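Local coordinates for protein CRISPR system CMR subunit Cmr7 1 (Sulfolobus solfataricus, PDB 2X5Q) that belongs to the Cmr7 family and forms part of the CMR ribonucleoprotein complex of the CRISPR antiviral defence system, possibly as a homodimer, at residues W8-I16 with V81-I90; A63-T74 with F186-L194. All blocks are in the same frame, centred on the assembly; numbering follows the deposited sequence.

Contact 1 (W8-I16 with V81-I90)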
# COMPACT_ATOMS: atom_id res chain seq x y z
N TRP A 8 7.12 21.01 9.14
CA TRP A 8 8.09 19.91 9.34
C TRP A 8 9.16 19.92 8.25
O TRP A 8 8.85 20.06 7.06
CB TRP A 8 7.39 18.54 9.33
CG TRP A 8 6.67 18.21 10.60
CD1 TRP A 8 5.32 18.19 10.79
CD2 TRP A 8 7.26 17.84 11.85
NE1 TRP A 8 5.03 17.83 12.09
CE2 TRP A 8 6.21 17.61 12.76
CE3 TRP A 8 8.58 17.68 12.30
CZ2 TRP A 8 6.43 17.24 14.09
CZ3 TRP A 8 8.80 17.31 13.62
CH2 TRP A 8 7.73 17.09 14.50
N GLU A 9 10.41 19.78 8.67
CA GLU A 9 11.49 19.44 7.74
C GLU A 9 11.15 18.13 7.03
O GLU A 9 10.44 17.28 7.58
CB GLU A 9 12.81 19.30 8.50
CG GLU A 9 13.31 20.62 9.03
CD GLU A 9 14.56 20.52 9.90
OE1 GLU A 9 14.96 19.40 10.29
OE2 GLU A 9 15.15 21.60 10.17
N GLU A 10 11.65 17.95 5.80
CA GLU A 10 11.47 16.69 5.08
C GLU A 10 12.04 15.53 5.91
O GLU A 10 13.11 15.65 6.51
CB GLU A 10 12.12 16.73 3.69
CG GLU A 10 11.35 17.59 2.67
CD GLU A 10 11.74 17.33 1.21
OE1 GLU A 10 11.21 18.03 0.32
OE2 GLU A 10 12.57 16.42 0.93
N GLN A 11 11.30 14.43 5.94
CA GLN A 11 11.70 13.26 6.73
C GLN A 11 12.08 12.07 5.86
O GLN A 11 11.79 12.04 4.67
CB GLN A 11 10.56 12.85 7.67
CG GLN A 11 10.01 14.05 8.49
CD GLN A 11 10.84 14.34 9.74
OE1 GLN A 11 11.06 13.46 10.56
NE2 GLN A 11 11.29 15.59 9.89
N VAL A 12 12.76 11.10 6.47
CA VAL A 12 13.06 9.83 5.83
C VAL A 12 12.55 8.73 6.77
O VAL A 12 12.69 8.84 7.98
CB VAL A 12 14.58 9.65 5.53
CG1 VAL A 12 15.41 9.70 6.80
CG2 VAL A 12 14.83 8.34 4.78
N PHE A 13 11.92 7.71 6.20
CA PHE A 13 11.53 6.50 6.96
C PHE A 13 12.72 5.61 7.15
O PHE A 13 13.31 5.11 6.18
CB PHE A 13 10.43 5.75 6.20
CG PHE A 13 9.93 4.50 6.88
CD1 PHE A 13 9.13 4.58 8.02
CD2 PHE A 13 10.20 3.24 6.36
CE1 PHE A 13 8.63 3.42 8.63
CE2 PHE A 13 9.70 2.05 6.97
CZ PHE A 13 8.92 2.15 8.08
N LEU A 14 13.07 5.40 8.41
CA LEU A 14 14.16 4.50 8.77
C LEU A 14 13.52 3.21 9.25
O LEU A 14 12.97 3.18 10.36
CB LEU A 14 15.03 5.16 9.85
CG LEU A 14 16.33 4.54 10.36
CD1 LEU A 14 17.08 5.57 11.21
CD2 LEU A 14 16.11 3.30 11.17
N PRO A 15 13.53 2.15 8.42
CA PRO A 15 13.07 0.85 8.90
C PRO A 15 13.92 0.33 10.04
O PRO A 15 15.16 0.37 9.95
CB PRO A 15 13.22 -0.08 7.67
CG PRO A 15 13.38 0.81 6.50
CD PRO A 15 13.99 2.09 7.02
N ILE A 16 13.28 -0.15 11.10
CA ILE A 16 14.01 -0.77 12.20
C ILE A 16 13.95 -2.30 12.05
O ILE A 16 12.90 -2.92 12.30
CB ILE A 16 13.44 -0.32 13.56
CG1 ILE A 16 13.46 1.21 13.65
CG2 ILE A 16 14.21 -0.94 14.74
CD1 ILE A 16 14.84 1.83 13.64
N VAL A 81 5.93 -3.03 7.85
CA VAL A 81 7.25 -2.74 8.39
C VAL A 81 7.08 -1.46 9.21
O VAL A 81 6.39 -0.55 8.78
CB VAL A 81 8.29 -2.57 7.27
CG1 VAL A 81 9.71 -2.37 7.86
CG2 VAL A 81 8.26 -3.78 6.31
N LYS A 82 7.67 -1.41 10.40
CA LYS A 82 7.65 -0.21 11.22
C LYS A 82 9.01 0.49 11.18
O LYS A 82 10.04 -0.13 10.91
CB LYS A 82 7.28 -0.55 12.66
CG LYS A 82 5.92 -1.29 12.78
CD LYS A 82 5.57 -1.58 14.22
CE LYS A 82 4.88 -2.91 14.38
NZ LYS A 82 4.51 -3.15 15.81
N GLY A 83 8.99 1.79 11.42
CA GLY A 83 10.20 2.58 11.46
C GLY A 83 9.96 3.94 12.09
O GLY A 83 8.84 4.28 12.53
N ILE A 84 11.03 4.72 12.15
CA ILE A 84 10.93 6.05 12.70
C ILE A 84 11.06 7.01 11.54
O ILE A 84 11.58 6.65 10.47
CB ILE A 84 11.97 6.33 13.80
CG1 ILE A 84 13.40 6.07 13.31
CG2 ILE A 84 11.65 5.51 15.05
CD1 ILE A 84 14.45 6.53 14.29
N LEU A 85 10.55 8.22 11.76
CA LEU A 85 10.67 9.28 10.80
C LEU A 85 11.60 10.32 11.40
O LEU A 85 11.36 10.83 12.51
CB LEU A 85 9.32 9.90 10.51
CG LEU A 85 8.35 9.08 9.67
CD1 LEU A 85 6.95 9.67 9.77
CD2 LEU A 85 8.82 8.99 8.19
N ILE A 86 12.68 10.61 10.68
CA ILE A 86 13.70 11.53 11.15
C ILE A 86 14.06 12.49 10.03
O ILE A 86 13.88 12.16 8.87
CB ILE A 86 14.95 10.77 11.62
CG1 ILE A 86 15.61 9.98 10.47
CG2 ILE A 86 14.58 9.83 12.81
CD1 ILE A 86 16.84 9.21 10.88
N SER A 87 14.54 13.68 10.39
CA SER A 87 15.03 14.62 9.40
C SER A 87 16.31 14.10 8.75
O SER A 87 17.32 13.83 9.43
CB SER A 87 15.28 16.01 10.00
OG SER A 87 15.96 16.81 9.07
N GLY A 88 16.26 13.97 7.44
CA GLY A 88 17.34 13.32 6.72
C GLY A 88 16.94 12.94 5.31
O GLY A 88 15.92 13.40 4.79
N LYS A 89 17.75 12.08 4.70
CA LYS A 89 17.51 11.69 3.32
C LYS A 89 18.14 10.35 2.98
O LYS A 89 19.10 9.93 3.60
CB LYS A 89 18.03 12.78 2.39
CG LYS A 89 19.52 12.99 2.42
CD LYS A 89 19.94 14.22 1.59
CE LYS A 89 20.11 13.89 0.12
NZ LYS A 89 20.73 15.03 -0.65
N ILE A 90 17.59 9.71 1.95
CA ILE A 90 18.15 8.49 1.41
C ILE A 90 19.33 8.89 0.54
O ILE A 90 19.17 9.60 -0.45
CB ILE A 90 17.07 7.70 0.63
CG1 ILE A 90 15.90 7.37 1.57
CG2 ILE A 90 17.64 6.41 0.05
CD1 ILE A 90 14.67 6.86 0.90
O HOH W 1 15.21 17.32 6.00
O HOH W 2 10.13 -2.83 12.00
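With chi1 near 60° in both, Val12 and Ile86 each set CG1 between their own backbone N and carbonyl carbon, and so meet across an antiparallel strand pair. The two side chains run alongside each other, CG1 of Val12 to CG1 of Ile86 at 3.7 Å. This pairing of 11-15 with 81-86 belongs to the mixed sheet of the subunit and illustrates how alternate residues of paired strands supply the packing on each face. Val12, Leu14, Ile84 and Ile86 share one face; Leu14 CD1 slants across to Ile86 CD1 at 3.7 Å, and helix 148-162 covers this side through Leu159 and Ile162. On the other face Phe13, its CG anti to the backbone N (chi1 -179°), brings its ring obliquely against the Gly83 backbone, with Phe13 CE1 3.3 Å from Gly83 N, while Leu85 CD2 sits at the ring edge. Gly83 has no CB to meet that ring.

Backbone bonds join Val12 with Ile86 and Leu14 with Ile84 in both directions; the bond from Leu14 N to Ile84 O, 2.8 Å, is almost straight at 177°. Ile16 N extends the series to Lys82 O. At Ser87 the chain turns a corner, and Ile90 in the strand beyond it, part of a separate four-stranded sheet, returns to Val12, its CG1 3.5 Å from Val12 CG2. Val12 thus packs against residues before and after the bend.

The polar end is held mainly from outside: Gln43 N binds Glu9 OE1, Val45 N binds Gln11 OE1, and Gln43 O accepts from Gln11 NE2. The bent chain of Gln11 also places NE2 on Glu9 O, which it approaches from above the carbonyl plane. Ser87 OG is hydrogen-bonded to Asn39 ND2 and, at 3.2 Å, to a water that donates to Glu10 O at 2.7 Å.

Contact 2 (A63-T74 with F186-L194); sequences AIDESTGELVPT and FNYYSIKSL
The Tyr188 ring is met in its plane, at the edge, by Glu66 OE1 and by Phe186 O, whereas Ile64 CG2 approaches obliquely, 3.7 Å from Tyr188 CD1. The two segments exemplify a hairpin docked on a separate strand: 63-65 and 70-73 form the antiparallel hairpin, and 188-193, which itself pairs with strand 139-144, runs alongside the first at an angle of 48°. A single bridge at Ile64 and Ser190 joins them, with Ile64 N bonded to Tyr189 O at 3.0 Å and Ile191 N to Ile64 O at 2.9 Å.

Tyr188 OH donates to Glu66 OE1 at 2.6 Å, coming from above the carboxylate plane, which is turned 60° from the ring. Glu66 reaches it with an extended chain whose CG is anti to the backbone N (chi1 -164°). Second partners, Asn18 N for the hydroxyl and Ser19 OG for Glu66 OE2, tie the pair to a neighbouring loop.

Beyond the bridge, Ile191 packs on the hairpin, its CB 4.0 Å from Ala63 CB and its CG2 4.1 Å from Val72 CG2. The turn is ordered by an Asx motif, Asp65 OD1 accepting from Thr68 N; the same oxygen also takes Ser67 OG on its syn lone pair. Between turn and strand one water accepts from Glu66 N at 2.9 Å and donates to Ile191 O at 2.6 Å.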
# COMPACT_ATOMS: atom_id res chain seq x y z
N ALA A 63 6.59 -5.23 2.96
CA ALA A 63 7.58 -6.03 3.67
C ALA A 63 8.97 -5.49 3.27
O ALA A 63 9.08 -4.65 2.37
CB ALA A 63 7.44 -7.49 3.31
N ILE A 64 10.01 -5.93 3.96
CA ILE A 64 11.36 -5.45 3.68
C ILE A 64 12.21 -6.62 3.19
O ILE A 64 12.08 -7.75 3.66
CB ILE A 64 11.99 -4.71 4.90
CG1 ILE A 64 13.33 -4.06 4.53
CG2 ILE A 64 12.18 -5.63 6.09
CD1 ILE A 64 13.77 -2.95 5.54
N ASP A 65 13.01 -6.36 2.16
CA ASP A 65 14.03 -7.30 1.74
C ASP A 65 15.16 -6.99 2.70
O ASP A 65 15.90 -6.00 2.52
CB ASP A 65 14.43 -7.05 0.28
CG ASP A 65 15.62 -7.89 -0.17
OD1 ASP A 65 16.46 -8.28 0.68
OD2 ASP A 65 15.72 -8.15 -1.39
N GLU A 66 15.28 -7.80 3.75
CA GLU A 66 16.17 -7.44 4.84
C GLU A 66 17.64 -7.26 4.45
O GLU A 66 18.30 -6.39 4.97
CB GLU A 66 16.09 -8.43 6.01
CG GLU A 66 16.72 -7.80 7.25
CD GLU A 66 16.37 -8.49 8.55
OE1 GLU A 66 15.26 -9.06 8.65
OE2 GLU A 66 17.22 -8.44 9.47
N SER A 67 18.13 -8.09 3.54
CA SER A 67 19.51 -7.99 3.10
C SER A 67 19.81 -6.70 2.33
O SER A 67 20.87 -6.13 2.51
CB SER A 67 19.90 -9.19 2.27
OG SER A 67 18.96 -9.37 1.24
N THR A 68 18.88 -6.26 1.47
CA THR A 68 19.12 -5.06 0.66
C THR A 68 18.72 -3.77 1.37
O THR A 68 19.32 -2.72 1.12
CB THR A 68 18.40 -5.09 -0.70
OG1 THR A 68 16.99 -5.13 -0.51
CG2 THR A 68 18.87 -6.28 -1.56
N GLY A 69 17.71 -3.87 2.24
CA GLY A 69 17.19 -2.73 2.99
C GLY A 69 16.03 -2.02 2.30
O GLY A 69 15.54 -1.00 2.79
N GLU A 70 15.58 -2.59 1.18
CA GLU A 70 14.52 -2.01 0.35
C GLU A 70 13.17 -2.56 0.76
O GLU A 70 12.99 -3.77 0.93
CB GLU A 70 14.76 -2.35 -1.11
CG GLU A 70 16.07 -1.78 -1.67
CD GLU A 70 16.55 -2.50 -2.91
OE1 GLU A 70 16.35 -3.74 -3.03
OE2 GLU A 70 17.14 -1.83 -3.77
N LEU A 71 12.21 -1.66 0.91
CA LEU A 71 10.82 -2.03 1.14
C LEU A 71 10.17 -2.52 -0.16
O LEU A 71 10.44 -1.99 -1.25
CB LEU A 71 10.04 -0.84 1.65
CG LEU A 71 10.51 -0.21 2.97
CD1 LEU A 71 9.97 1.23 3.08
CD2 LEU A 71 10.05 -1.05 4.12
N VAL A 72 9.30 -3.51 -0.02
CA VAL A 72 8.61 -4.13 -1.15
C VAL A 72 7.10 -4.12 -0.93
O VAL A 72 6.62 -4.65 0.07
CB VAL A 72 9.07 -5.58 -1.36
CG1 VAL A 72 8.29 -6.21 -2.53
CG2 VAL A 72 10.58 -5.62 -1.63
N PRO A 73 6.35 -3.55 -1.88
CA PRO A 73 4.90 -3.57 -1.72
C PRO A 73 4.38 -4.97 -2.00
O PRO A 73 4.66 -5.54 -3.05
CB PRO A 73 4.41 -2.56 -2.77
CG PRO A 73 5.45 -2.60 -3.84
CD PRO A 73 6.76 -2.86 -3.13
N THR A 74 3.66 -5.54 -1.04
CA THR A 74 3.20 -6.92 -1.11
C THR A 74 1.71 -7.06 -1.40
O THR A 74 1.24 -8.16 -1.73
CB THR A 74 3.53 -7.65 0.18
OG1 THR A 74 2.73 -7.14 1.25
CG2 THR A 74 5.02 -7.46 0.52
N PHE A 186 9.09 -3.13 17.42
CA PHE A 186 9.60 -3.25 16.06
C PHE A 186 9.64 -4.67 15.51
O PHE A 186 10.68 -5.18 15.09
CB PHE A 186 10.96 -2.55 15.94
CG PHE A 186 10.84 -1.07 16.03
CD1 PHE A 186 10.26 -0.35 15.00
CD2 PHE A 186 11.25 -0.39 17.16
CE1 PHE A 186 10.13 1.03 15.09
CE2 PHE A 186 11.13 0.98 17.24
CZ PHE A 186 10.57 1.68 16.21
N ASN A 187 8.47 -5.30 15.52
CA ASN A 187 8.22 -6.47 14.71
C ASN A 187 7.96 -6.01 13.27
O ASN A 187 7.52 -4.88 13.04
CB ASN A 187 7.00 -7.23 15.21
CG ASN A 187 7.06 -7.52 16.68
OD1 ASN A 187 8.12 -7.86 17.22
ND2 ASN A 187 5.92 -7.41 17.35
N TYR A 188 8.23 -6.89 12.32
CA TYR A 188 8.09 -6.56 10.91
C TYR A 188 8.00 -7.82 10.06
O TYR A 188 8.21 -8.94 10.55
CB TYR A 188 9.26 -5.67 10.43
CG TYR A 188 10.64 -6.31 10.55
CD1 TYR A 188 11.26 -6.89 9.46
CD2 TYR A 188 11.32 -6.33 11.76
CE1 TYR A 188 12.53 -7.49 9.56
CE2 TYR A 188 12.59 -6.90 11.87
CZ TYR A 188 13.18 -7.48 10.77
OH TYR A 188 14.42 -8.06 10.88
N TYR A 189 7.63 -7.63 8.80
CA TYR A 189 7.54 -8.72 7.84
C TYR A 189 8.68 -8.56 6.84
O TYR A 189 8.87 -7.48 6.28
CB TYR A 189 6.18 -8.72 7.14
CG TYR A 189 5.09 -9.28 8.01
CD1 TYR A 189 4.63 -10.57 7.84
CD2 TYR A 189 4.53 -8.51 9.04
CE1 TYR A 189 3.63 -11.10 8.65
CE2 TYR A 189 3.53 -9.03 9.85
CZ TYR A 189 3.09 -10.32 9.65
OH TYR A 189 2.13 -10.83 10.45
N SER A 190 9.47 -9.61 6.68
CA SER A 190 10.53 -9.59 5.68
C SER A 190 10.17 -10.56 4.58
O SER A 190 9.52 -11.57 4.82
CB SER A 190 11.90 -9.93 6.28
OG SER A 190 12.04 -11.30 6.50
N ILE A 191 10.59 -10.22 3.37
CA ILE A 191 10.27 -11.01 2.20
C ILE A 191 11.57 -11.57 1.64
O ILE A 191 12.60 -10.89 1.62
CB ILE A 191 9.50 -10.17 1.15
CG1 ILE A 191 9.11 -11.01 -0.06
CG2 ILE A 191 10.27 -8.91 0.75
CD1 ILE A 191 8.01 -10.37 -0.90
N LYS A 192 11.52 -12.83 1.22
CA LYS A 192 12.68 -13.55 0.73
C LYS A 192 12.27 -14.46 -0.43
O LYS A 192 11.15 -14.98 -0.45
CB LYS A 192 13.30 -14.37 1.86
CG LYS A 192 14.47 -15.23 1.42
CD LYS A 192 15.02 -16.11 2.51
CE LYS A 192 16.09 -17.05 1.94
NZ LYS A 192 17.22 -16.27 1.32
N SER A 193 13.18 -14.65 -1.39
CA SER A 193 12.94 -15.59 -2.48
C SER A 193 13.32 -16.99 -2.02
O SER A 193 14.33 -17.20 -1.36
CB SER A 193 13.73 -15.20 -3.73
OG SER A 193 15.10 -15.11 -3.43
N LEU A 194 12.47 -17.95 -2.38
CA LEU A 194 12.66 -19.35 -1.98
C LEU A 194 13.65 -20.12 -2.85
O LEU A 194 14.18 -21.16 -2.43
CB LEU A 194 11.31 -20.07 -2.01
CG LEU A 194 10.31 -19.57 -0.97
CD1 LEU A 194 8.89 -19.96 -1.33
CD2 LEU A 194 10.67 -20.11 0.40
O HOH W 3 14.28 -10.49 3.62

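Overall arrangement
The two contacts, centred about 17 Å apart, illustrate how a sheet near the middle of a subunit packs against its outer elements. Contact 1 lies about 6 Å from the chain centre, contact 2 about 12 Å. They touch where strand 11-15 ends and strand 80-86 begins: Ile16 CB meets Phe186 CD1 at 3.5 Å, Pro15 CB meets Ile64 CD1 at 3.6 Å, and Val81 CG2 meets Ala63 CA at 3.5 Å. Their segments alternate along the chain, and strand 80-86 is the next strand after 70-73. At the periphery of contact 2, Thr74 packs on Lys105 of the second subunit; no other chain touches the segments of contact 1.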